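Local coordinates for protein CCMAN5 (Cellulosimicrobium cellulans, PDB 2XSG) that probably hydrolyses alpha-mannosidic linkages as a family 92 glycoside hydrolase, and has been used to enable mannose-6-phosphate modification of yeast-produced lysosomal enzymes, at residues G76-V81 with A198-Y203; L36-P41 with N66-G71. All coordinates share one frame; numbering follows the deposited sequence.

Contact 1 of 2, residues G76-V81 with A198-Y203; sequences GGDLLV and AAYTLY
A single buried side-chain hydrogen bond, from the Tyr-200 hydroxyl to the Asp-78 carboxylate, joins the loop entering one beta-sheet to a strand of another in the N-terminal domain of this family 92 enzyme. Asp-78 sits in the loop leading into strand 80-84, which forms one border of a five-stranded antiparallel sheet, while Tyr-200 belongs to strand 198-208 of a larger one. The backbones stay well apart, and the tyrosine spans the gap. Its CG lies between the backbone N and the carbonyl carbon (chi1 65°), and from there the ring runs out to meet the carboxylate coming the opposite way. Tyr-200 OH donates to Asp-78 OD1 at 2.4 Å, a modelled length so short that its exact value is doubtful. Asp-78 OD1 reaches the ring at its edge, in the ring plane, 3.3 Å from Tyr-200 CE2, and the carboxylate is turned 67° from that plane. Beside the bond, Gly-76 CA packs 3.3 Å from Tyr-200 OH, so the backbone of the loop closes on the phenol oxygen as well. Both carboxylate oxygens have further partners: Thr-65 OG1 bonds to OD1, and Arg-170 makes a salt bridge to OD2. Asn-166 ND2 bonds to both Asp-78 OD2 and Tyr-200 OH. The hydroxyl is thus gripped by two partners and the carboxylate through both oxygens, a network likely to fix the rotation of the carboxylate and offset its buried charge.

Contact 2 of 2, residues L36-P41 with N66-G71; sequences LAKVNP and NLDGVG
Lys-38 has CG beside its own backbone N, anti to the carbonyl carbon (chi1 -68°); the chain then bends at chi3 and again at chi4 (75°), which turns the ammonium group toward Asp-68. Both residues are buried in the beta-rich N-terminal domain, where the segment 36-41 runs into border strand 40-44 of a three-stranded antiparallel sheet and 66-71 belongs to the long loop after strand 58-63. Lys-38 NZ forms a salt bridge with Asp-68 OD1 at 3.2 Å, although that oxygen's modelled position, and so the length, is doubtful; Asp-68 OD2 has a weak hydrogen bond from Gln-31. Lower down, the lysine's aliphatic part crosses Asn-66 at about a right angle, with Lys-38 CD 3.7 Å from Asn-66 CB. With an alanine at Lys-38, the buried Asp-68 carboxylate would probably lose its opposite charge, and a gap would probably open over Asn-66 CB.

Two waters also bridge the segments. One donates to Leu-36 O at 2.7 Å and accepts from Asn-66 N at 2.9 Å. The other donates to Lys-38 O and accepts a hydrogen bond from Asn-66 ND2, again at 2.9 Å. Since Asn-66 ND2 also bonds to Thr-50 O, the amide nitrogen is gripped twice, next to Asn-40 CB at 3.8 Å. The amide oxygen turns to the next residue's backbone: Leu-67 N donates to Asn-66 OD1 over 2.9 Å, in the carbonyl plane, with an angle of 149° at the hydrogen.

How the contacts relate
The two contacts follow one another along the chain, contact 2 first, yet their centres are only 11 Å apart. They touch directly through two leucines, Leu-202 CD2 of contact 1 packing 4.2 Å from Leu-36 CD1 of contact 2. His-64 ties them as well, with backbone hydrogen bonds to Lys-38 and to Asp-78. Contact 2 lies nearer the bound B3P: the Asp-68 side chain is about 10 Å from this molecule, probably from the crystallisation liquor, and about 13 Å from the calcium ion held by Asn-588, Glu-589 and Asp-662. Gly-71 N, farther along the same loop, hydrogen-bonds to B3P. Contact 1 stands farther back, Gly-76 being about 12 Å from B3P.

Contact 1 of 2, residues G76-V81 with A198-Y203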
loop_
_atom_site.group_PDB
_atom_site.type_symbol
_atom_site.label_atom_id
_atom_site.label_comp_id
_atom_site.label_asym_id
_atom_site.label_seq_id
_atom_site.Cartn_x
_atom_site.Cartn_y
_atom_site.Cartn_z
ATOM N N GLY A 76 9.240 6.209 8.096
ATOM C CA GLY A 76 10.153 7.098 7.355
ATOM C C GLY A 76 10.052 8.538 7.841
ATOM O O GLY A 76 10.012 8.784 9.052
ATOM N N GLY A 77 9.994 9.484 6.898
ATOM C CA GLY A 77 9.978 10.923 7.236
ATOM C C GLY A 77 11.374 11.467 7.546
ATOM O O GLY A 77 11.505 12.507 8.193
ATOM N N ASP A 78 12.408 10.763 7.076
ATOM C CA ASP A 78 13.812 11.135 7.295
ATOM C C ASP A 78 14.273 12.266 6.385
ATOM O O ASP A 78 13.783 12.404 5.260
ATOM C CB ASP A 78 14.754 9.949 7.016
ATOM C CG ASP A 78 14.517 8.764 7.948
ATOM O OD1 ASP A 78 14.048 7.697 7.469
ATOM O OD2 ASP A 78 14.804 8.913 9.150
ATOM N N LEU A 79 15.248 13.029 6.887
ATOM C CA LEU A 79 16.009 14.000 6.117
ATOM C C LEU A 79 15.133 15.197 5.735
ATOM O O LEU A 79 14.683 15.306 4.593
ATOM C CB LEU A 79 16.636 13.353 4.882
ATOM C CG LEU A 79 18.004 13.849 4.391
ATOM C CD1 LEU A 79 18.686 12.765 3.548
ATOM C CD2 LEU A 79 17.882 15.151 3.596
ATOM N N LEU A 80 14.906 16.078 6.704
ATOM C CA LEU A 80 14.047 17.230 6.502
ATOM C C LEU A 80 14.868 18.400 5.999
ATOM O O LEU A 80 15.820 18.833 6.657
ATOM C CB LEU A 80 13.275 17.582 7.788
ATOM C CG LEU A 80 12.346 18.811 7.759
ATOM C CD1 LEU A 80 11.108 18.548 6.908
ATOM C CD2 LEU A 80 11.942 19.210 9.186
ATOM N N VAL A 81 14.508 18.894 4.819
ATOM C CA VAL A 81 15.142 20.079 4.231
ATOM C C VAL A 81 14.186 21.279 4.296
ATOM O O VAL A 81 13.109 21.246 3.716
ATOM C CB VAL A 81 15.571 19.814 2.769
ATOM C CG1 VAL A 81 16.051 21.124 2.070
ATOM C CG2 VAL A 81 16.646 18.683 2.692
ATOM N N ALA A 198 10.513 -3.100 13.105
ATOM C CA ALA A 198 11.920 -3.164 12.723
ATOM C C ALA A 198 12.550 -1.813 12.562
ATOM O O ALA A 198 11.895 -0.857 12.144
ATOM C CB ALA A 198 12.065 -3.936 11.415
ATOM N N ALA A 199 13.834 -1.743 12.883
ATOM C CA ALA A 199 14.652 -0.611 12.503
ATOM C C ALA A 199 15.080 -0.805 11.047
ATOM O O ALA A 199 15.015 -1.933 10.515
ATOM C CB ALA A 199 15.873 -0.505 13.411
ATOM N N TYR A 200 15.519 0.291 10.422
ATOM C CA TYR A 200 16.032 0.310 9.049
ATOM C C TYR A 200 17.132 1.383 8.957
ATOM O O TYR A 200 17.107 2.366 9.684
ATOM C CB TYR A 200 14.912 0.631 8.047
ATOM C CG TYR A 200 14.359 2.033 8.225
ATOM C CD1 TYR A 200 13.267 2.279 9.053
ATOM C CD2 TYR A 200 14.950 3.119 7.571
ATOM C CE1 TYR A 200 12.780 3.577 9.226
ATOM C CE2 TYR A 200 14.479 4.416 7.755
ATOM C CZ TYR A 200 13.401 4.633 8.580
ATOM O OH TYR A 200 12.949 5.919 8.744
ATOM N N THR A 201 18.091 1.184 8.066
ATOM C CA THR A 201 19.104 2.201 7.808
ATOM C C THR A 201 19.175 2.546 6.319
ATOM O O THR A 201 19.154 1.653 5.462
ATOM C CB THR A 201 20.474 1.725 8.299
ATOM O OG1 THR A 201 20.399 1.510 9.715
ATOM C CG2 THR A 201 21.577 2.760 7.986
ATOM N N LEU A 202 19.263 3.840 6.032
ATOM C CA LEU A 202 19.506 4.345 4.673
ATOM C C LEU A 202 20.682 5.305 4.666
ATOM O O LEU A 202 20.854 6.100 5.604
ATOM C CB LEU A 202 18.263 5.053 4.131
ATOM C CG LEU A 202 17.102 4.158 3.683
ATOM C CD1 LEU A 202 15.910 5.037 3.385
ATOM C CD2 LEU A 202 17.488 3.321 2.428
ATOM N N TYR A 203 21.511 5.212 3.626
ATOM C CA TYR A 203 22.626 6.141 3.431
ATOM C C TYR A 203 22.207 7.234 2.464
ATOM O O TYR A 203 21.343 7.017 1.604
ATOM C CB TYR A 203 23.890 5.403 2.947
ATOM C CG TYR A 203 24.307 4.335 3.921
ATOM C CD1 TYR A 203 23.807 3.040 3.810
ATOM C CD2 TYR A 203 25.153 4.625 4.987
ATOM C CE1 TYR A 203 24.151 2.047 4.706
ATOM C CE2 TYR A 203 25.505 3.622 5.926
ATOM C CZ TYR A 203 25.000 2.339 5.766
ATOM O OH TYR A 203 25.342 1.334 6.650
#

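Contact 2 of 2, residues L36-P41 with N66-G71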
loop_
_atom_site.group_PDB
_atom_site.type_symbol
_atom_site.label_atom_id
_atom_site.label_comp_id
_atom_site.label_asym_id
_atom_site.label_seq_id
_atom_site.Cartn_x
_atom_site.Cartn_y
_atom_site.Cartn_z
ATOM N N LEU A 36 12.087 4.882 -4.071
ATOM C CA LEU A 36 12.620 4.932 -2.725
ATOM C C LEU A 36 12.575 6.358 -2.179
ATOM O O LEU A 36 12.162 6.580 -1.034
ATOM C CB LEU A 36 14.053 4.405 -2.736
ATOM C CG LEU A 36 14.904 4.513 -1.476
ATOM C CD1 LEU A 36 14.372 3.600 -0.402
ATOM C CD2 LEU A 36 16.358 4.143 -1.827
ATOM N N ALA A 37 13.001 7.314 -3.000
ATOM C CA ALA A 37 12.919 8.739 -2.685
ATOM C C ALA A 37 11.494 9.225 -2.778
ATOM O O ALA A 37 10.826 9.051 -3.805
ATOM C CB ALA A 37 13.806 9.538 -3.604
ATOM N N LYS A 38 11.024 9.824 -1.687
ATOM C CA LYS A 38 9.645 10.289 -1.572
ATOM C C LYS A 38 9.737 11.662 -0.955
ATOM O O LYS A 38 9.910 11.780 0.263
ATOM C CB LYS A 38 8.820 9.353 -0.672
ATOM C CG LYS A 38 8.569 7.952 -1.278
ATOM C CD LYS A 38 7.757 7.065 -0.338
ATOM C CE LYS A 38 6.612 6.391 -1.069
ATOM N NZ LYS A 38 7.009 5.277 -1.928
ATOM N N VAL A 39 9.648 12.697 -1.796
ATOM C CA VAL A 39 9.964 14.052 -1.359
ATOM C C VAL A 39 8.642 14.694 -0.939
ATOM O O VAL A 39 7.897 15.228 -1.772
ATOM C CB VAL A 39 10.674 14.868 -2.444
ATOM C CG1 VAL A 39 11.363 16.077 -1.834
ATOM C CG2 VAL A 39 11.681 14.009 -3.202
ATOM N N ASN A 40 8.360 14.586 0.355
ATOM C CA ASN A 40 7.051 14.940 0.917
ATOM C C ASN A 40 7.124 16.240 1.680
ATOM O O ASN A 40 7.927 16.353 2.616
ATOM C CB ASN A 40 6.561 13.844 1.866
ATOM C CG ASN A 40 5.050 13.892 2.104
ATOM O OD1 ASN A 40 4.586 13.670 3.226
ATOM N ND2 ASN A 40 4.281 14.196 1.056
ATOM N N PRO A 41 6.277 17.226 1.302
ATOM C CA PRO A 41 6.161 18.405 2.138
ATOM C C PRO A 41 5.727 17.979 3.537
ATOM O O PRO A 41 5.041 16.970 3.664
ATOM C CB PRO A 41 5.024 19.203 1.458
ATOM C CG PRO A 41 4.258 18.169 0.636
ATOM C CD PRO A 41 5.344 17.266 0.157
ATOM N N ASN A 66 9.612 7.650 3.193
ATOM C CA ASN A 66 8.243 7.520 3.644
ATOM C C ASN A 66 7.634 6.153 3.372
ATOM O O ASN A 66 8.262 5.300 2.726
ATOM C CB ASN A 66 7.390 8.610 2.992
ATOM C CG ASN A 66 6.542 9.343 4.002
ATOM O OD1 ASN A 66 5.851 8.718 4.818
ATOM N ND2 ASN A 66 6.596 10.677 3.967
ATOM N N LEU A 67 6.410 5.980 3.874
ATOM C CA LEU A 67 5.601 4.787 3.659
ATOM C C LEU A 67 4.184 5.226 3.329
ATOM O O LEU A 67 3.620 6.086 4.008
ATOM C CB LEU A 67 5.562 3.924 4.926
ATOM C CG LEU A 67 6.858 3.277 5.395
ATOM C CD1 LEU A 67 6.622 2.489 6.684
ATOM C CD2 LEU A 67 7.444 2.390 4.300
ATOM N N ASP A 68 3.586 4.612 2.319
ATOM C CA ASP A 68 2.263 5.055 1.874
ATOM C C ASP A 68 1.152 4.372 2.629
ATOM O O ASP A 68 1.105 3.144 2.702
ATOM C CB ASP A 68 2.084 4.816 0.381
ATOM C CG ASP A 68 3.200 5.411 -0.428
ATOM O OD1 ASP A 68 4.315 4.859 -0.340
ATOM O OD2 ASP A 68 2.975 6.416 -1.146
ATOM N N GLY A 69 0.274 5.182 3.209
ATOM C CA GLY A 69 -0.972 4.702 3.781
ATOM C C GLY A 69 -0.881 3.825 5.006
ATOM O O GLY A 69 -1.808 3.068 5.285
ATOM N N VAL A 70 0.210 3.922 5.758
ATOM C CA VAL A 70 0.378 3.074 6.944
ATOM C C VAL A 70 -0.210 3.745 8.193
ATOM O O VAL A 70 -0.529 4.938 8.161
ATOM C CB VAL A 70 1.840 2.650 7.155
ATOM C CG1 VAL A 70 2.333 1.872 5.935
ATOM C CG2 VAL A 70 2.724 3.852 7.420
ATOM N N GLY A 71 -0.353 2.975 9.272
ATOM C CA GLY A 71 -0.976 3.462 10.515
ATOM C C GLY A 71 0.061 3.965 11.514
ATOM O O GLY A 71 1.132 4.435 11.107
HETATM O O HOH W 1 11.089 5.895 1.351
HETATM O O HOH W 2 9.008 11.788 2.771
#